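Local coordinates for thiamine phosphate pyrophosphorylase (Bacteroides thetaiotaomicron VPI-5482, PDB 3CEU), which probably acts as a thiamine-phosphate diphosphorylase, making thiamine phosphate on the route to thiamine diphosphate, within a TIM-barrel fold, at residues G151-N154 against E155-L159. Residues are numbered along the deposited sequence; the frame is centred on the assembly and turned at random.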
ATOM      1  N   GLY A 151       0.431   1.560   9.280  1.00 16.45           N
ATOM      2  CA  GLY A 151      -0.228   1.818  10.543  1.00 19.98           C
ATOM      3  C   GLY A 151       0.105   3.147  11.187  1.00 21.51           C
ATOM      4  O   GLY A 151       1.160   3.310  11.806  1.00 23.67           O
ATOM      5  N   GLY A 152      -0.809   4.100  11.035  1.00 13.64           N
ATOM      6  CA  GLY A 152      -0.634   5.410  11.624  1.00 30.46           C
ATOM      7  C   GLY A 152       0.478   6.240  11.030  1.00 30.65           C
ATOM      8  O   GLY A 152       1.182   6.946  11.748  1.00 43.76           O
ATOM      9  N   ILE A 153       0.635   6.168   9.717  1.00 26.94           N
ATOM     10  CA  ILE A 153       1.677   6.926   9.042  1.00 29.29           C
ATOM     11  C   ILE A 153       1.087   8.224   8.487  1.00 27.55           C
ATOM     12  O   ILE A 153      -0.048   8.240   8.012  1.00 29.88           O
ATOM     13  CB  ILE A 153       2.271   6.090   7.903  1.00 27.06           C
ATOM     14  CG1 ILE A 153       2.731   4.739   8.460  1.00 20.02           C
ATOM     15  CG2 ILE A 153       3.421   6.835   7.245  1.00 22.54           C
ATOM     16  CD1 ILE A 153       3.246   3.780   7.410  1.00 16.69           C
ATOM     17  N   ASN A 154       1.848   9.310   8.564  1.00 22.85           N
ATOM     18  CA  ASN A 154       1.384  10.599   8.062  1.00 24.40           C
ATOM     19  C   ASN A 154       2.563  11.492   7.734  1.00 18.66           C
ATOM     20  O   ASN A 154       3.710  11.058   7.809  1.00 27.50           O
ATOM     21  CB  ASN A 154       0.494  11.312   9.085  1.00 28.23           C
ATOM     22  CG  ASN A 154       1.205  11.561  10.396  1.00 20.86           C
ATOM     23  OD1 ASN A 154       2.420  11.736  10.426  1.00 30.18           O
ATOM     24  ND2 ASN A 154       0.451  11.587  11.488  1.00 23.67           N
ATOM     25  N   GLU A 155       2.273  12.746   7.390  1.00 14.93           N
ATOM     26  CA  GLU A 155       3.301  13.720   7.026  1.00 21.85           C
ATOM     27  C   GLU A 155       4.204  14.087   8.201  1.00 23.95           C
ATOM     28  O   GLU A 155       5.323  14.561   8.008  1.00 34.77           O
ATOM     29  CB  GLU A 155       2.645  14.991   6.468  1.00 21.33           C
ATOM     30  CG  GLU A 155       2.045  15.903   7.535  1.00 38.19           C
ATOM     31  CD  GLU A 155       1.181  17.007   6.959  1.00 35.63           C
ATOM     32  OE1 GLU A 155       0.087  16.695   6.447  1.00 53.76           O
ATOM     33  OE2 GLU A 155       1.588  18.187   7.011  1.00 39.73           O
ATOM     34  N   ASP A 156       3.719  13.870   9.416  1.00 22.58           N
ATOM     35  CA  ASP A 156       4.495  14.190  10.609  1.00 27.67           C
ATOM     36  C   ASP A 156       5.526  13.124  10.980  1.00 34.83           C
ATOM     37  O   ASP A 156       6.538  13.441  11.606  1.00 43.18           O
ATOM     38  CB  ASP A 156       3.553  14.424  11.792  1.00 36.70           C
ATOM     39  CG  ASP A 156       2.789  15.728  11.677  1.00 39.53           C
ATOM     40  OD1 ASP A 156       1.757  15.884  12.374  1.00 41.57           O
ATOM     41  OD2 ASP A 156       3.231  16.603  10.901  1.00 39.26           O
ATOM     42  N   ASN A 157       5.275  11.872  10.592  1.00 35.10           N
ATOM     43  CA  ASN A 157       6.182  10.759  10.909  1.00 34.10           C
ATOM     44  C   ASN A 157       6.728   9.992   9.710  1.00 33.04           C
ATOM     45  O   ASN A 157       7.340   8.938   9.874  1.00 32.11           O
ATOM     46  CB  ASN A 157       5.485   9.754  11.825  1.00 29.77           C
ATOM     47  CG  ASN A 157       4.182   9.247  11.241  1.00 29.67           C
ATOM     48  OD1 ASN A 157       4.085   8.955  10.041  1.00 25.34           O
ATOM     49  ND2 ASN A 157       3.175   9.123  12.090  1.00 26.91           N
ATOM     50  N   LEU A 158       6.513  10.504   8.509  1.00 28.53           N
ATOM     51  CA  LEU A 158       6.994   9.819   7.323  1.00 33.57           C
ATOM     52  C   LEU A 158       8.515   9.710   7.321  1.00 36.91           C
ATOM     53  O   LEU A 158       9.066   8.637   7.085  1.00 38.08           O
ATOM     54  CB  LEU A 158       6.517  10.546   6.064  1.00 21.11           C
ATOM     55  CG  LEU A 158       6.656   9.743   4.773  1.00 31.32           C
ATOM     56  CD1 LEU A 158       5.993   8.379   4.956  1.00 34.98           C
ATOM     57  CD2 LEU A 158       6.012  10.498   3.611  1.00 35.49           C
ATOM     58  N   LEU A 159       9.197  10.816   7.597  1.00 40.92           N
ATOM     59  CA  LEU A 159      10.658  10.816   7.613  1.00 37.52           C
ATOM     60  C   LEU A 159      11.230   9.887   8.671  1.00 35.97           C
ATOM     61  O   LEU A 159      12.318   9.337   8.498  1.00 35.95           O
ATOM     62  CB  LEU A 159      11.200  12.231   7.852  1.00 36.11           C
ATOM     63  CG  LEU A 159      11.013  13.240   6.718  1.00 36.56           C
ATOM     64  CD1 LEU A 159      11.527  12.627   5.422  1.00 31.19           C
ATOM     65  CD2 LEU A 159       9.540  13.614   6.584  1.00 42.35           C
TER
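Asn154 and Asn157 both hold CG between their own backbone N and carbonyl carbon (chi1 59° and 55°), and these matching torsions turn the two carboxamides back over the intervening turn. The result is a worked example of asparagines closing a loop on its own backbone. Their amide planes lie only 10° from parallel, although the side chains themselves run at about a right angle. Asn154 OD1 accepts a hydrogen bond from the backbone N of Asn157 at 2.9 Å, with that donor nearly in line with the side-chain C=O, and a weak one from Asp156 N, the latter closing an Asx turn. Asn157 answers in reverse: its OD1 accepts Asn154 N at 2.7 Å in a fairly straight bond, while ND2 reaches Gly152 O at 3.0 Å, in the plane of that carbonyl. Held at both ends, the amide of Asn157 is fixed in its rotation. A leucine in its place would probably leave Asn154 N and Gly152 O without these mates and the Gly152-Asn154 backbone freer to move. Beyond these hydrogen bonds, Ile153 CG2 meets Leu158 CD1 at 3.8 Å. The whole turn links barrel strand 147-150 to helix 158-163, with Glu155, Leu158 and Leu159 resting against helix 188-201 and Asn157 touching Tyr117 in a loop.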